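Local atomic coordinates of phosphatidylinositol 4,5-bisphosphate-binding protein SLM1 (Saccharomyces cerevisiae, PDB entry 4A6H), a protein that binds phosphatidylinositol 4,5-bisphosphate through its PH domain and, together with SLM2, acts as an effector of TORC2 and calcineurin signalling in yeast. Residues V49-A53 against G88-R92; T58-H62 against F110-K114; S76-F80 against S102-M106. The contacts are given in a common frame with arbitrary orientation. Residues are numbered along the deposited sequence.

Contact 1 (V49-A53 against G88-R92); sequences VMSLA and GIIRR
This is apolar packing without a single hydrogen bond between the segments, joining an outer strand of the PH-domain sheet, 50-53, to the loop that leads from strand 79-84 to strand 95-99. The strand starts at a classic beta bulge, where V49 and M50 both face E36, and then runs extended to A53. In the loop, G88 has phi/psi of -157/-118, a combination few side-chain-bearing residues adopt easily, and G88 N donates to I90 O at 2.9 Å. I89 has helical phi/psi (-67/-35), and I90 is extended (-112/143). The CA atoms of L52 and I89 come nearest, 6.6 Å apart. I89 (chi1 and chi2 both m) points at the strand: its CG2 lies 3.8 Å from M50 SD, its CB 3.5 Å from L52 CD2, and its CG1 3.8 Å from S51 O. L52 (m, t) also touches I90, CD2 to CD1 at 4.0 Å. M50 (p, t, t) has its CA-to-CB bond toward the loop, and W96 packs against M50, I89 and I90. L52 and I90 also reach L82 and A84 of strand 79-84, bringing the edge strand to the 79-84/95-99 side of the sheet; I89 packs on V47 of a second subunit. S51, its CA-to-CB bond away from the loop, hydrogen-bonds H35 through OG. Branched I89, I90 and L52 and flexible M50 suit a contact resting on van der Waals packing and 183 Å² of buried surface.

Contact 2 (T58-H62 against F110-K114); sequences TVTEH and FDNLK
Strand 58-62 lies across helix residues 110-114 with an axis separation of 8.2 Å and an angle of 135° between the N-to-C directions (signed crossing angle -135°). V59 and K114 have the nearest CA atoms, 6.1 Å apart. The helix is regular, with K114 N donating to F110 O at 2.9 Å, whereas the strand is kinked at T60 (phi/psi -107/-72). This kink breaks the usual alternation: T60 and E61 both point away from the helix, while V59 and H62 both point toward it. T60 and E61 both pair with V81, consistent with a beta bulge.

The aromatic contacts centre on F110, whose t rotamer (chi2 89°) sends its ring between V59 and H62. On one face, V59 CG2 makes a CH-pi contact, 4.0 Å from the ring centroid and 19° off the normal. Over the opposite face, H62 (chi1 p) presents its edge in a T-shaped stack, with centroids 4.6 Å apart, planes at 74°, and H62 CD2 3.6 Å from F110 CZ. A flat ring suits this slot because one face takes a methyl and the other an aromatic edge.

Aliphatic packing completes the interface. V59 CB lies 3.7 Å from F110 CE1, V59 CG1 is 3.8 Å from L113 CB, and V59 CG2 is 3.8 Å from K114 CA. A compact beta-branched valine lets the helix backbone come this close. L113 continues inward to F80 and L29, while the end of the K114 side chain leads away.

No hydrogen bond crosses the interface. A C-terminal amphipathic helix laid against the strands, its apolar side closing one end of the curved sheet, is the hallmark of the PH fold.

Contact 3 (S76-F80 against S102-M106); sequences SDAKF and SYESM. With I4D (D-myo-inositol-4-phosphate), chain G.
A backbone carbonyl, D77 O, is buried here with no hydrogen-bonding partner in the model. Y103 CD1 lies 3.4 Å from D77 O, and Y103 CA makes a CA-H...O contact with D77 O at 3.6 Å. The backbones are very close, with the CA atoms of A78 and Y103 4.3 Å apart; small alanine suits the spot, A78 CB being already 3.3 Å from S102 O. One water bridges the segments, donating to D77 OD1 (2.8 Å) and accepting from Y103 N (2.9 Å), while D77 OD2 accepts from N66 N. S102 is the N-cap of the C-terminal PH-domain helix, its OG accepting from S105 N at 3.1 Å. In the other segment, S76 OG accepts from A78 N (3.3 Å) in an ST turn. M106 (t, m, m) packs on the loop end and strand start: its CG lies 3.5 Å from A78 O, 3.6 Å from K79 O and 3.9 Å from F80 CD1. K79 belongs, with S76, K99 and others, to a pocket holding inositol-4-phosphate.

Overall arrangement
All three contacts belong to one PH domain and reach the same antiparallel sheet. Contacts 2 and 3 are neighbours, their centres about 12 Å apart, and share helix 103-116, which packs on the adjacent strands 57-62 (contact 2) and 79-84 (contact 3); F80 of contact 3 meets L113 of contact 2, and H62 meets M106. The centre of contact 1 is about 16 Å from that of contact 2 and about 22 Å from that of contact 3. The first segments follow in the order 49-53, 58-62, 76-80, the second 88-92, 102-106, 110-114. The helix closes one end of the curved sheet beside an inositol-phosphate pocket, and loop 88-92 packs on strand 50-53, the other outermost strand.

Contact 1 (V49-A53 against G88-R92)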
loop_
_atom_site.group_PDB
_atom_site.type_symbol
_atom_site.label_atom_id
_atom_site.label_comp_id
_atom_site.label_asym_id
_atom_site.label_seq_id
_atom_site.Cartn_x
_atom_site.Cartn_y
_atom_site.Cartn_z
ATOM N N VAL A 49 9.463 -16.139 6.937
ATOM C CA VAL A 49 10.488 -17.068 6.464
ATOM C C VAL A 49 11.245 -16.423 5.307
ATOM O O VAL A 49 12.458 -16.610 5.153
ATOM C CB VAL A 49 9.909 -18.438 6.030
ATOM C CG1 VAL A 49 8.842 -18.912 7.015
ATOM C CG2 VAL A 49 9.358 -18.367 4.642
ATOM N N MET A 50 10.535 -15.638 4.502
ATOM C CA MET A 50 11.179 -14.860 3.453
ATOM C C MET A 50 10.273 -13.713 3.052
ATOM O O MET A 50 9.052 -13.773 3.205
ATOM C CB MET A 50 11.522 -15.723 2.234
ATOM C CG MET A 50 10.306 -16.244 1.496
ATOM S SD MET A 50 10.655 -16.984 -0.124
ATOM C CE MET A 50 8.990 -17.272 -0.721
ATOM N N SER A 51 10.883 -12.662 2.522
ATOM C CA SER A 51 10.160 -11.497 2.047
ATOM C C SER A 51 10.676 -11.161 0.657
ATOM O O SER A 51 11.842 -10.772 0.490
ATOM C CB SER A 51 10.357 -10.306 2.994
ATOM O OG SER A 51 9.911 -10.620 4.303
ATOM N N LEU A 52 9.806 -11.317 -0.332
ATOM C CA LEU A 52 10.162 -11.105 -1.730
ATOM C C LEU A 52 9.794 -9.696 -2.160
ATOM O O LEU A 52 8.612 -9.352 -2.234
ATOM C CB LEU A 52 9.403 -12.096 -2.615
ATOM C CG LEU A 52 9.782 -13.565 -2.499
ATOM C CD1 LEU A 52 8.673 -14.451 -3.054
ATOM C CD2 LEU A 52 11.086 -13.840 -3.211
ATOM N N ALA A 53 10.802 -8.883 -2.470
ATOM C CA ALA A 53 10.569 -7.489 -2.840
ATOM C C ALA A 53 9.867 -7.374 -4.190
ATOM O O ALA A 53 10.402 -7.814 -5.196
ATOM C CB ALA A 53 11.885 -6.751 -2.879
ATOM N N GLY A 88 18.143 -11.606 -5.294
ATOM C CA GLY A 88 17.626 -11.385 -3.957
ATOM C C GLY A 88 17.409 -12.742 -3.319
ATOM O O GLY A 88 18.356 -13.505 -3.144
ATOM N N ILE A 89 16.160 -13.051 -2.987
ATOM C CA ILE A 89 15.797 -14.387 -2.530
ATOM C C ILE A 89 15.967 -15.357 -3.691
ATOM O O ILE A 89 16.373 -16.509 -3.503
ATOM C CB ILE A 89 14.332 -14.423 -2.042
ATOM C CG1 ILE A 89 14.142 -13.506 -0.831
ATOM C CG2 ILE A 89 13.902 -15.846 -1.714
ATOM C CD1 ILE A 89 14.955 -13.913 0.364
ATOM N N ILE A 90 15.665 -14.862 -4.890
ATOM C CA ILE A 90 15.770 -15.628 -6.127
ATOM C C ILE A 90 16.907 -15.029 -6.957
ATOM O O ILE A 90 17.105 -13.813 -6.953
ATOM C CB ILE A 90 14.451 -15.549 -6.944
ATOM C CG1 ILE A 90 13.231 -15.856 -6.061
ATOM C CG2 ILE A 90 14.496 -16.486 -8.148
ATOM C CD1 ILE A 90 11.891 -15.555 -6.705
ATOM N N ARG A 91 17.663 -15.876 -7.655
ATOM C CA ARG A 91 18.709 -15.391 -8.557
ATOM C C ARG A 91 18.097 -14.624 -9.725
ATOM O O ARG A 91 17.033 -14.990 -10.223
ATOM C CB ARG A 91 19.542 -16.560 -9.094
ATOM C CG ARG A 91 20.466 -17.201 -8.077
ATOM N N ARG A 92 18.765 -13.561 -10.164
ATOM C CA ARG A 92 18.281 -12.768 -11.283
ATOM C C ARG A 92 17.972 -13.652 -12.482
ATOM O O ARG A 92 18.796 -14.481 -12.878
ATOM C CB ARG A 92 19.301 -11.696 -11.677
ATOM C CG ARG A 92 18.885 -10.876 -12.891
ATOM C CD ARG A 92 19.908 -9.804 -13.238
ATOM N NE ARG A 92 21.241 -10.368 -13.433
ATOM C CZ ARG A 92 22.270 -10.155 -12.619
ATOM N NH1 ARG A 92 22.128 -9.377 -11.554
ATOM N NH2 ARG A 92 23.446 -10.715 -12.875
#

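Contact 2 (T58-H62 against F110-K114)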
loop_
_atom_site.group_PDB
_atom_site.type_symbol
_atom_site.label_atom_id
_atom_site.label_comp_id
_atom_site.label_asym_id
_atom_site.label_seq_id
_atom_site.Cartn_x
_atom_site.Cartn_y
_atom_site.Cartn_z
ATOM N N THR A 58 8.298 -9.946 -11.164
ATOM C CA THR A 58 7.151 -9.852 -12.057
ATOM C C THR A 58 6.396 -11.175 -12.061
ATOM O O THR A 58 6.931 -12.204 -11.649
ATOM C CB THR A 58 7.561 -9.527 -13.509
ATOM O OG1 THR A 58 8.461 -10.529 -14.005
ATOM C CG2 THR A 58 8.219 -8.159 -13.595
ATOM N N VAL A 59 5.142 -11.152 -12.501
ATOM C CA VAL A 59 4.428 -12.395 -12.752
ATOM C C VAL A 59 4.268 -12.553 -14.248
ATOM O O VAL A 59 3.829 -11.633 -14.951
ATOM C CB VAL A 59 3.074 -12.501 -12.006
ATOM C CG1 VAL A 59 3.319 -12.687 -10.499
ATOM C CG2 VAL A 59 2.193 -11.286 -12.278
ATOM N N THR A 60 4.659 -13.714 -14.748
ATOM C CA THR A 60 4.793 -13.877 -16.180
ATOM C C THR A 60 3.670 -14.746 -16.730
ATOM O O THR A 60 2.762 -14.251 -17.400
ATOM C CB THR A 60 6.182 -14.422 -16.539
ATOM O OG1 THR A 60 6.449 -15.595 -15.764
ATOM C CG2 THR A 60 7.253 -13.380 -16.226
ATOM N N GLU A 61 3.712 -16.036 -16.445
ATOM C CA GLU A 61 2.688 -16.920 -16.965
ATOM C C GLU A 61 1.825 -17.526 -15.876
ATOM O O GLU A 61 2.180 -17.508 -14.684
ATOM C CB GLU A 61 3.291 -18.015 -17.846
ATOM C CG GLU A 61 4.476 -18.713 -17.246
ATOM C CD GLU A 61 5.029 -19.806 -18.138
ATOM O OE1 GLU A 61 4.248 -20.449 -18.873
ATOM O OE2 GLU A 61 6.254 -20.026 -18.097
ATOM N N HIS A 62 0.680 -18.041 -16.293
ATOM C CA HIS A 62 -0.196 -18.779 -15.419
ATOM C C HIS A 62 -0.954 -19.851 -16.180
ATOM O O HIS A 62 -1.023 -19.846 -17.416
ATOM C CB HIS A 62 -1.164 -17.845 -14.683
ATOM C CG HIS A 62 -2.144 -17.164 -15.580
ATOM N ND1 HIS A 62 -3.201 -17.828 -16.162
ATOM C CD2 HIS A 62 -2.226 -15.879 -16.003
ATOM C CE1 HIS A 62 -3.894 -16.983 -16.907
ATOM N NE2 HIS A 62 -3.323 -15.794 -16.830
ATOM N N PHE A 110 -2.543 -13.761 -8.994
ATOM C CA PHE A 110 -1.840 -13.313 -10.184
ATOM C C PHE A 110 -2.164 -11.859 -10.472
ATOM O O PHE A 110 -1.263 -11.056 -10.672
ATOM C CB PHE A 110 -2.222 -14.186 -11.392
ATOM C CG PHE A 110 -1.468 -13.839 -12.649
ATOM C CD1 PHE A 110 -0.250 -14.444 -12.932
ATOM C CD2 PHE A 110 -1.962 -12.886 -13.526
ATOM C CE1 PHE A 110 0.456 -14.115 -14.086
ATOM C CE2 PHE A 110 -1.264 -12.556 -14.678
ATOM C CZ PHE A 110 -0.050 -13.170 -14.953
ATOM N N ASP A 111 -3.446 -11.511 -10.464
ATOM C CA ASP A 111 -3.825 -10.135 -10.814
ATOM C C ASP A 111 -3.431 -9.115 -9.743
ATOM O O ASP A 111 -3.006 -8.001 -10.067
ATOM C CB ASP A 111 -5.315 -10.021 -11.113
ATOM C CG ASP A 111 -5.716 -10.731 -12.381
ATOM O OD1 ASP A 111 -4.869 -10.879 -13.285
ATOM O OD2 ASP A 111 -6.891 -11.141 -12.464
ATOM N N ASN A 112 -3.534 -9.495 -8.468
ATOM C CA ASN A 112 -3.077 -8.623 -7.397
ATOM C C ASN A 112 -1.567 -8.385 -7.466
ATOM O O ASN A 112 -1.100 -7.275 -7.251
ATOM C CB ASN A 112 -3.500 -9.161 -6.027
ATOM C CG ASN A 112 -4.908 -8.744 -5.646
ATOM O OD1 ASN A 112 -5.104 -7.703 -5.019
ATOM N ND2 ASN A 112 -5.895 -9.548 -6.026
ATOM N N LEU A 113 -0.801 -9.418 -7.813
ATOM C CA LEU A 113 0.643 -9.253 -7.959
ATOM C C LEU A 113 0.970 -8.403 -9.176
ATOM O O LEU A 113 1.845 -7.534 -9.117
ATOM C CB LEU A 113 1.327 -10.613 -8.089
ATOM C CG LEU A 113 1.506 -11.302 -6.738
ATOM C CD1 LEU A 113 1.703 -12.812 -6.899
ATOM C CD2 LEU A 113 2.674 -10.700 -5.957
ATOM N N LYS A 114 0.255 -8.656 -10.268
ATOM C CA LYS A 114 0.485 -7.958 -11.524
ATOM C C LYS A 114 0.361 -6.450 -11.360
ATOM O O LYS A 114 1.206 -5.709 -11.852
ATOM C CB LYS A 114 -0.480 -8.466 -12.591
ATOM C CG LYS A 114 -0.280 -7.800 -13.945
ATOM C CD LYS A 114 -1.318 -8.256 -14.970
ATOM C CE LYS A 114 -2.711 -7.758 -14.607
ATOM N NZ LYS A 114 -3.633 -7.820 -15.785
#

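Contact 3 (S76-F80 against S102-M106)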
loop_
_atom_site.group_PDB
_atom_site.type_symbol
_atom_site.label_atom_id
_atom_site.label_comp_id
_atom_site.label_asym_id
_atom_site.label_seq_id
_atom_site.Cartn_x
_atom_site.Cartn_y
_atom_site.Cartn_z
ATOM N N SER A 76 -3.157 -29.754 -12.291
ATOM C CA SER A 76 -3.642 -28.527 -11.667
ATOM C C SER A 76 -3.664 -27.377 -12.669
ATOM O O SER A 76 -2.728 -27.221 -13.452
ATOM C CB SER A 76 -2.767 -28.161 -10.465
ATOM O OG SER A 76 -3.175 -26.937 -9.889
ATOM N N ASP A 77 -4.735 -26.582 -12.642
ATOM C CA ASP A 77 -4.841 -25.371 -13.458
ATOM C C ASP A 77 -4.782 -24.113 -12.580
ATOM O O ASP A 77 -5.415 -23.096 -12.878
ATOM C CB ASP A 77 -6.147 -25.378 -14.262
ATOM C CG ASP A 77 -7.374 -25.403 -13.371
ATOM O OD1 ASP A 77 -7.227 -25.680 -12.161
ATOM O OD2 ASP A 77 -8.488 -25.152 -13.888
ATOM N N ALA A 78 -4.002 -24.188 -11.505
ATOM C CA ALA A 78 -4.003 -23.155 -10.481
ATOM C C ALA A 78 -2.593 -22.677 -10.185
ATOM O O ALA A 78 -2.283 -22.280 -9.050
ATOM C CB ALA A 78 -4.649 -23.690 -9.211
ATOM N N LYS A 79 -1.748 -22.670 -11.215
ATOM C CA LYS A 79 -0.339 -22.309 -11.044
ATOM C C LYS A 79 0.011 -20.976 -11.690
ATOM O O LYS A 79 -0.620 -20.568 -12.672
ATOM C CB LYS A 79 0.554 -23.402 -11.641
ATOM C CG LYS A 79 0.536 -24.702 -10.862
ATOM C CD LYS A 79 1.274 -25.810 -11.595
ATOM C CE LYS A 79 0.282 -26.614 -12.418
ATOM N NZ LYS A 79 0.896 -27.760 -13.136
ATOM N N PHE A 80 1.015 -20.299 -11.137
ATOM C CA PHE A 80 1.580 -19.113 -11.766
ATOM C C PHE A 80 3.076 -19.018 -11.522
ATOM O O PHE A 80 3.615 -19.682 -10.632
ATOM C CB PHE A 80 0.847 -17.820 -11.349
ATOM C CG PHE A 80 1.081 -17.398 -9.915
ATOM C CD1 PHE A 80 0.296 -17.900 -8.890
ATOM C CD2 PHE A 80 2.071 -16.475 -9.605
ATOM C CE1 PHE A 80 0.508 -17.500 -7.566
ATOM C CE2 PHE A 80 2.288 -16.073 -8.292
ATOM C CZ PHE A 80 1.501 -16.589 -7.275
ATOM N N SER A 102 -7.286 -23.234 -6.519
ATOM C CA SER A 102 -8.163 -23.261 -7.684
ATOM C C SER A 102 -7.698 -22.244 -8.710
ATOM O O SER A 102 -6.902 -21.359 -8.401
ATOM C CB SER A 102 -9.592 -22.913 -7.272
ATOM O OG SER A 102 -9.663 -21.573 -6.804
ATOM N N TYR A 103 -8.215 -22.358 -9.928
ATOM C CA TYR A 103 -7.928 -21.382 -10.970
ATOM C C TYR A 103 -8.303 -19.986 -10.496
ATOM O O TYR A 103 -7.539 -19.042 -10.662
ATOM C CB TYR A 103 -8.689 -21.720 -12.264
ATOM C CG TYR A 103 -8.531 -20.687 -13.351
ATOM C CD1 TYR A 103 -7.418 -20.690 -14.183
ATOM C CD2 TYR A 103 -9.490 -19.697 -13.546
ATOM C CE1 TYR A 103 -7.266 -19.735 -15.179
ATOM C CE2 TYR A 103 -9.342 -18.740 -14.531
ATOM C CZ TYR A 103 -8.232 -18.762 -15.345
ATOM O OH TYR A 103 -8.094 -17.812 -16.332
ATOM N N GLU A 104 -9.487 -19.858 -9.900
ATOM C CA GLU A 104 -9.989 -18.550 -9.484
ATOM C C GLU A 104 -9.097 -17.920 -8.409
ATOM O O GLU A 104 -8.814 -16.723 -8.456
ATOM C CB GLU A 104 -11.432 -18.668 -8.979
ATOM C CG GLU A 104 -12.335 -19.534 -9.862
ATOM C CD GLU A 104 -12.355 -20.997 -9.436
ATOM O OE1 GLU A 104 -13.033 -21.317 -8.432
ATOM O OE2 GLU A 104 -11.700 -21.830 -10.101
ATOM N N SER A 105 -8.658 -18.726 -7.446
ATOM C CA SER A 105 -7.781 -18.224 -6.399
ATOM C C SER A 105 -6.449 -17.821 -7.007
ATOM O O SER A 105 -5.883 -16.779 -6.663
ATOM C CB SER A 105 -7.560 -19.281 -5.321
ATOM O OG SER A 105 -6.633 -18.820 -4.356
ATOM N N MET A 106 -5.942 -18.667 -7.899
ATOM C CA MET A 106 -4.687 -18.365 -8.566
ATOM C C MET A 106 -4.785 -17.027 -9.288
ATOM O O MET A 106 -3.864 -16.207 -9.228
ATOM C CB MET A 106 -4.301 -19.490 -9.531
ATOM C CG MET A 106 -3.079 -19.202 -10.403
ATOM S SD MET A 106 -3.422 -18.156 -11.830
ATOM C CE MET A 106 -4.228 -19.355 -12.884
HETATM O O5 I4D G . 4.987 -29.192 -11.009
HETATM C C5 I4D G . 3.979 -30.244 -10.531
HETATM C C6 I4D G . 2.501 -29.752 -10.744
HETATM O O6 I4D G . 2.216 -29.139 -11.965
HETATM C C4 I4D G . 4.525 -31.428 -9.562
HETATM O O4 I4D G . 5.878 -31.901 -9.635
HETATM P P4 I4D G . 7.062 -31.583 -8.717
HETATM O O43 I4D G . 6.679 -31.123 -7.361
HETATM O O42 I4D G . 7.930 -30.569 -9.310
HETATM O O41 I4D G . 7.874 -32.804 -8.646
HETATM C C3 I4D G . 3.467 -32.453 -9.354
HETATM O O3 I4D G . 3.772 -33.174 -8.178
HETATM C C2 I4D G . 2.075 -31.822 -9.237
HETATM O O2 I4D G . 1.485 -31.811 -7.959
HETATM C C1 I4D G . 1.473 -30.698 -10.173
HETATM O O1 I4D G . 0.072 -30.326 -10.014
HETATM O O HOH W 1 -9.383 -24.891 -10.601
#